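Beta-N-acetylhexosaminidase (Streptomyces plicatus, PDB 1JAK) hydrolyses terminal beta-linked N-acetylhexosamine residues from glycosides, as a family 20 glycoside hydrolase that works by substrate-assisted catalysis. Local coordinates at residues G38-I43 with P143-G148; W208-Y214 with A262-L267. One frame throughout, in Å; residues are numbered along the deposited sequence.

Contact 1: G38-I43 with P143-G148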
loop_
_atom_site.group_PDB
_atom_site.type_symbol
_atom_site.label_atom_id
_atom_site.label_comp_id
_atom_site.label_asym_id
_atom_site.label_seq_id
_atom_site.Cartn_x
_atom_site.Cartn_y
_atom_site.Cartn_z
ATOM N N GLY A 38 33.893 -1.475 -9.412
ATOM C CA GLY A 38 34.229 -2.757 -9.998
ATOM C C GLY A 38 33.342 -3.183 -11.148
ATOM O O GLY A 38 32.523 -2.407 -11.651
ATOM N N ALA A 39 33.511 -4.434 -11.563
ATOM C CA ALA A 39 32.744 -4.997 -12.660
ATOM C C ALA A 39 31.402 -5.508 -12.152
ATOM O O ALA A 39 31.245 -5.804 -10.972
ATOM C CB ALA A 39 33.523 -6.130 -13.311
ATOM N N PRO A 40 30.417 -5.624 -13.047
ATOM C CA PRO A 40 29.091 -6.101 -12.658
ATOM C C PRO A 40 29.029 -7.616 -12.566
ATOM O O PRO A 40 29.998 -8.314 -12.885
ATOM C CB PRO A 40 28.212 -5.584 -13.783
ATOM C CG PRO A 40 29.106 -5.780 -14.973
ATOM C CD PRO A 40 30.437 -5.243 -14.472
ATOM N N TYR A 41 27.888 -8.118 -12.110
ATOM C CA TYR A 41 27.670 -9.551 -12.047
ATOM C C TYR A 41 26.794 -9.836 -13.251
ATOM O O TYR A 41 26.036 -8.969 -13.695
ATOM C CB TYR A 41 26.918 -9.967 -10.781
ATOM C CG TYR A 41 26.545 -11.437 -10.785
ATOM C CD1 TYR A 41 27.533 -12.424 -10.831
ATOM C CD2 TYR A 41 25.211 -11.843 -10.779
ATOM C CE1 TYR A 41 27.201 -13.778 -10.871
ATOM C CE2 TYR A 41 24.868 -13.197 -10.820
ATOM C CZ TYR A 41 25.868 -14.158 -10.867
ATOM O OH TYR A 41 25.540 -15.496 -10.918
ATOM N N ARG A 42 26.896 -11.044 -13.786
ATOM C CA ARG A 42 26.091 -11.416 -14.932
ATOM C C ARG A 42 25.457 -12.763 -14.639
ATOM O O ARG A 42 26.160 -13.746 -14.408
ATOM C CB ARG A 42 26.967 -11.528 -16.180
ATOM C CG ARG A 42 26.198 -11.640 -17.482
ATOM C CD ARG A 42 27.102 -12.182 -18.576
ATOM N NE ARG A 42 26.600 -11.898 -19.915
ATOM C CZ ARG A 42 26.983 -10.859 -20.651
ATOM N NH1 ARG A 42 27.876 -9.997 -20.177
ATOM N NH2 ARG A 42 26.485 -10.689 -21.868
ATOM N N ILE A 43 24.131 -12.810 -14.617
ATOM C CA ILE A 43 23.452 -14.074 -14.370
ATOM C C ILE A 43 23.562 -14.898 -15.647
ATOM O O ILE A 43 23.270 -14.398 -16.737
ATOM C CB ILE A 43 21.952 -13.871 -14.055
ATOM C CG1 ILE A 43 21.783 -12.915 -12.871
ATOM C CG2 ILE A 43 21.304 -15.214 -13.741
ATOM C CD1 ILE A 43 20.330 -12.659 -12.495
ATOM N N PRO A 143 21.551 -8.964 -21.935
ATOM C CA PRO A 143 22.353 -9.586 -20.873
ATOM C C PRO A 143 21.757 -9.322 -19.493
ATOM O O PRO A 143 21.187 -8.257 -19.256
ATOM C CB PRO A 143 23.719 -8.910 -21.021
ATOM C CG PRO A 143 23.717 -8.374 -22.421
ATOM C CD PRO A 143 22.315 -7.889 -22.588
ATOM N N TRP A 144 21.905 -10.281 -18.586
ATOM C CA TRP A 144 21.377 -10.141 -17.231
ATOM C C TRP A 144 22.449 -9.554 -16.325
ATOM O O TRP A 144 22.971 -10.220 -15.431
ATOM C CB TRP A 144 20.908 -11.507 -16.724
ATOM C CG TRP A 144 19.938 -12.138 -17.673
ATOM C CD1 TRP A 144 20.115 -13.291 -18.388
ATOM C CD2 TRP A 144 18.664 -11.613 -18.065
ATOM N NE1 TRP A 144 19.029 -13.512 -19.206
ATOM C CE2 TRP A 144 18.125 -12.497 -19.027
ATOM C CE3 TRP A 144 17.926 -10.478 -17.699
ATOM C CZ2 TRP A 144 16.881 -12.282 -19.627
ATOM C CZ3 TRP A 144 16.689 -10.263 -18.297
ATOM C CH2 TRP A 144 16.178 -11.164 -19.251
ATOM N N LEU A 145 22.759 -8.283 -16.565
ATOM C CA LEU A 145 23.784 -7.566 -15.824
ATOM C C LEU A 145 23.285 -6.849 -14.575
ATOM O O LEU A 145 22.178 -6.310 -14.551
ATOM C CB LEU A 145 24.450 -6.542 -16.745
ATOM C CG LEU A 145 25.166 -7.102 -17.974
ATOM C CD1 LEU A 145 25.504 -5.972 -18.939
ATOM C CD2 LEU A 145 26.418 -7.836 -17.532
ATOM N N VAL A 146 24.124 -6.849 -13.546
ATOM C CA VAL A 146 23.829 -6.185 -12.282
ATOM C C VAL A 146 25.049 -5.339 -11.930
ATOM O O VAL A 146 26.118 -5.874 -11.632
ATOM C CB VAL A 146 23.586 -7.200 -11.147
ATOM C CG1 VAL A 146 23.248 -6.462 -9.854
ATOM C CG2 VAL A 146 22.461 -8.150 -11.533
ATOM N N ALA A 147 24.886 -4.020 -11.974
ATOM C CA ALA A 147 25.975 -3.096 -11.673
ATOM C C ALA A 147 26.791 -3.532 -10.456
ATOM O O ALA A 147 26.245 -4.021 -9.466
ATOM C CB ALA A 147 25.419 -1.693 -11.454
ATOM N N GLY A 148 28.105 -3.348 -10.539
ATOM C CA GLY A 148 28.972 -3.733 -9.442
ATOM C C GLY A 148 29.018 -2.711 -8.321
ATOM O O GLY A 148 28.875 -1.510 -8.553
HETATM O O HOH W 1 29.600 -2.240 -12.744
HETATM O O HOH W 2 23.346 -12.878 -19.110
#

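Contact 2: W208-Y214 with A262-L267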
loop_
_atom_site.group_PDB
_atom_site.type_symbol
_atom_site.label_atom_id
_atom_site.label_comp_id
_atom_site.label_asym_id
_atom_site.label_seq_id
_atom_site.Cartn_x
_atom_site.Cartn_y
_atom_site.Cartn_z
ATOM N N TRP A 208 -24.153 -11.477 10.740
ATOM C CA TRP A 208 -25.032 -10.613 9.948
ATOM C C TRP A 208 -24.840 -10.987 8.476
ATOM O O TRP A 208 -24.246 -10.233 7.704
ATOM C CB TRP A 208 -24.671 -9.137 10.163
ATOM C CG TRP A 208 -24.789 -8.683 11.593
ATOM C CD1 TRP A 208 -23.962 -9.011 12.628
ATOM C CD2 TRP A 208 -25.819 -7.857 12.150
ATOM N NE1 TRP A 208 -24.415 -8.445 13.797
ATOM C CE2 TRP A 208 -25.554 -7.731 13.531
ATOM C CE3 TRP A 208 -26.945 -7.212 11.615
ATOM C CZ2 TRP A 208 -26.373 -6.984 14.390
ATOM C CZ3 TRP A 208 -27.761 -6.468 12.468
ATOM C CH2 TRP A 208 -27.469 -6.362 13.842
ATOM N N PRO A 209 -25.359 -12.158 8.070
ATOM C CA PRO A 209 -25.276 -12.709 6.713
ATOM C C PRO A 209 -25.675 -11.804 5.550
ATOM O O PRO A 209 -25.100 -11.908 4.465
ATOM C CB PRO A 209 -26.164 -13.949 6.788
ATOM C CG PRO A 209 -26.067 -14.356 8.214
ATOM C CD PRO A 209 -26.175 -13.037 8.928
ATOM N N ARG A 210 -26.655 -10.930 5.764
ATOM C CA ARG A 210 -27.121 -10.044 4.697
ATOM C C ARG A 210 -26.137 -8.955 4.292
ATOM O O ARG A 210 -26.252 -8.392 3.201
ATOM C CB ARG A 210 -28.455 -9.398 5.083
ATOM C CG ARG A 210 -29.643 -10.349 5.061
ATOM C CD ARG A 210 -30.904 -9.658 5.567
ATOM N NE ARG A 210 -31.283 -8.501 4.757
ATOM C CZ ARG A 210 -31.774 -8.573 3.523
ATOM N NH1 ARG A 210 -31.949 -9.753 2.940
ATOM N NH2 ARG A 210 -32.098 -7.464 2.870
ATOM N N LEU A 211 -25.177 -8.645 5.157
ATOM C CA LEU A 211 -24.202 -7.613 4.823
ATOM C C LEU A 211 -23.512 -7.974 3.515
ATOM O O LEU A 211 -23.390 -7.141 2.620
ATOM C CB LEU A 211 -23.164 -7.460 5.936
ATOM C CG LEU A 211 -23.680 -6.929 7.278
ATOM C CD1 LEU A 211 -22.555 -6.926 8.296
ATOM C CD2 LEU A 211 -24.237 -5.519 7.099
ATOM N N ALA A 212 -23.083 -9.228 3.396
ATOM C CA ALA A 212 -22.413 -9.670 2.181
ATOM C C ALA A 212 -23.376 -10.023 1.049
ATOM O O ALA A 212 -23.210 -9.554 -0.077
ATOM C CB ALA A 212 -21.508 -10.870 2.488
ATOM N N THR A 213 -24.383 -10.842 1.345
ATOM C CA THR A 213 -25.330 -11.276 0.321
ATOM C C THR A 213 -26.185 -10.167 -0.277
ATOM O O THR A 213 -26.549 -10.226 -1.453
ATOM C CB THR A 213 -26.252 -12.388 0.859
ATOM O OG1 THR A 213 -27.041 -11.881 1.939
ATOM C CG2 THR A 213 -25.424 -13.559 1.354
ATOM N N TYR A 214 -26.509 -9.156 0.524
ATOM C CA TYR A 214 -27.306 -8.039 0.030
ATOM C C TYR A 214 -26.430 -6.795 -0.108
ATOM O O TYR A 214 -26.363 -6.187 -1.178
ATOM C CB TYR A 214 -28.465 -7.735 0.982
ATOM C CG TYR A 214 -29.443 -6.726 0.416
ATOM C CD1 TYR A 214 -30.332 -7.082 -0.595
ATOM C CD2 TYR A 214 -29.461 -5.407 0.878
ATOM C CE1 TYR A 214 -31.220 -6.148 -1.140
ATOM C CE2 TYR A 214 -30.342 -4.468 0.342
ATOM C CZ TYR A 214 -31.217 -4.844 -0.663
ATOM O OH TYR A 214 -32.096 -3.921 -1.187
ATOM N N ALA A 262 -28.468 -0.561 4.348
ATOM C CA ALA A 262 -29.404 -1.063 3.350
ATOM C C ALA A 262 -29.721 -2.538 3.575
ATOM O O ALA A 262 -30.756 -3.032 3.129
ATOM C CB ALA A 262 -28.828 -0.867 1.949
ATOM N N SER A 263 -28.828 -3.228 4.274
ATOM C CA SER A 263 -28.989 -4.652 4.543
ATOM C C SER A 263 -29.840 -4.961 5.772
ATOM O O SER A 263 -30.473 -6.016 5.839
ATOM C CB SER A 263 -27.613 -5.303 4.699
ATOM O OG SER A 263 -26.836 -5.135 3.525
ATOM N N TYR A 264 -29.850 -4.047 6.738
ATOM C CA TYR A 264 -30.615 -4.242 7.966
ATOM C C TYR A 264 -31.371 -2.989 8.387
ATOM O O TYR A 264 -30.789 -2.052 8.932
ATOM C CB TYR A 264 -29.687 -4.694 9.100
ATOM C CG TYR A 264 -29.160 -6.100 8.913
ATOM C CD1 TYR A 264 -27.993 -6.344 8.192
ATOM C CD2 TYR A 264 -29.866 -7.194 9.413
ATOM C CE1 TYR A 264 -27.543 -7.650 7.967
ATOM C CE2 TYR A 264 -29.429 -8.495 9.196
ATOM C CZ TYR A 264 -28.270 -8.718 8.473
ATOM O OH TYR A 264 -27.853 -10.009 8.251
ATOM N N ALA A 265 -32.676 -2.990 8.142
ATOM C CA ALA A 265 -33.527 -1.855 8.477
ATOM C C ALA A 265 -33.354 -1.369 9.916
ATOM O O ALA A 265 -33.354 -0.166 10.174
ATOM C CB ALA A 265 -34.991 -2.221 8.224
ATOM N N GLU A 266 -33.195 -2.303 10.850
ATOM C CA GLU A 266 -33.053 -1.962 12.265
ATOM C C GLU A 266 -31.894 -1.031 12.623
ATOM O O GLU A 266 -31.941 -0.336 13.643
ATOM C CB GLU A 266 -32.955 -3.244 13.095
ATOM C CG GLU A 266 -31.751 -4.102 12.764
ATOM C CD GLU A 266 -31.874 -5.509 13.306
ATOM O OE1 GLU A 266 -31.902 -5.675 14.546
ATOM O OE2 GLU A 266 -31.947 -6.451 12.487
ATOM N N LEU A 267 -30.855 -1.007 11.793
ATOM C CA LEU A 267 -29.698 -0.157 12.060
ATOM C C LEU A 267 -29.965 1.311 11.751
ATOM O O LEU A 267 -29.205 2.188 12.160
ATOM C CB LEU A 267 -28.501 -0.620 11.226
ATOM C CG LEU A 267 -27.992 -2.036 11.466
ATOM C CD1 LEU A 267 -26.875 -2.343 10.478
ATOM C CD2 LEU A 267 -27.500 -2.164 12.897
HETATM O O HOH W 3 -32.721 -4.850 3.639
HETATM O O HOH W 4 -32.340 -1.841 1.078
#

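Contact 1: G38-I43 with P143-G148
Residues 38-43 and 143-148 run antiparallel, with end-to-end directions 143° apart. Tyr-41 and Val-146 form a hydrogen-bonded pair: Tyr-41 N donates to Val-146 O, and Val-146 N to Tyr-41 O, both at 2.9 Å. Arg-42 and Leu-145 follow as a non-hydrogen-bonded pair. A further backbone hydrogen bond runs from Ile-43 N to Trp-144 O at 3.0 Å. Beyond that, one water accepts from Trp-144 N and donates to Ile-43 O. At the other end a second water links Gly-148 N to Gly-38 O. There Gly-148 CA lies 3.4 Å from Ala-39 O, a CA-H...O contact; a CB on Gly-148 would clash with Ala-39 O. The pairing places the short strand 41-42 against the start of strand 145-153, in the mixed sheet of the family 20 domain 2. Tyr-41 and Val-146 point to one face, where both meet Val-109 and Val-146 also packs on helix 116-129. The Tyr-41 OH is hydrogen-bonded to Thr-47 OG1. Arg-42 and Leu-145 take the other face. The extended Arg-42 lays its guanidinium over Pro-143, with NH2 3.4 Å from Pro-143 CB. Ile-43 CB and Trp-144 CB touch at 3.7 Å, and both side chains reach helix 55-72.

Contact 2: W208-Y214 with A262-L267
This is a mixed aromatic and polar contact between two short helical pieces in the periphery of the catalytic domain. Residues 208-214 carry the short helix 210-213, and residues 262-267 continue from helix 258-263 into a 3-10 segment at 265-267. Tyr-264 is central. Its face receives the edge of Trp-208 in a T-shaped stack; the centroid of the Trp-208 six-membered ring lies 4.8 Å from that of the Tyr-264 ring, with the planes at 80°. Leu-211 CG lies 4.0 Å from Tyr-264 CE1. The Tyr-264 OH accepts from Arg-210 N at 2.9 Å. In the family 20 (beta/alpha)8 barrel, these segments lie on connections that follow the neighbouring strands 190-194 and 246-250. Helix 292-307 closes the apolar side: Trp-208 meets Phe-297 edge to face and donates from NE1 to Asp-300, while Leu-267 also packs on Phe-297. On the polar side, Arg-210 NE donates to Ser-263 O at 2.8 Å. Arg-210 NH2 donates to a water that in turn donates to Ala-262 O. A second water joins Tyr-214 OH to the same Ala-262 O, so this carbonyl takes two water bonds. Tyr-214 packs alongside, its CE2 4.2 Å from Ala-262 CB.

How the contacts relate
From the N terminus, the chain first passes through 38-43. It then builds helices 55-72 and 116-129 and several strands before 143-148 returns to close contact 1, a loop of about 100 residues within domain 2. The chain next enters the catalytic barrel with strand 159-165. Contact 2 opens at 208-214, after strand 190-194, and closes at 262-267, past helix 230-242 and strand 246-250. The two loops are in series and neither nest nor cross. The centres of contacts 1 and 2 lie about 58 Å apart, on opposite sides of the chain's centre. The nearest atoms of contacts 1 and 2 are about 43 Å apart. Contact 1 ties strands of one sheet together; contact 2 joins successive barrel connections.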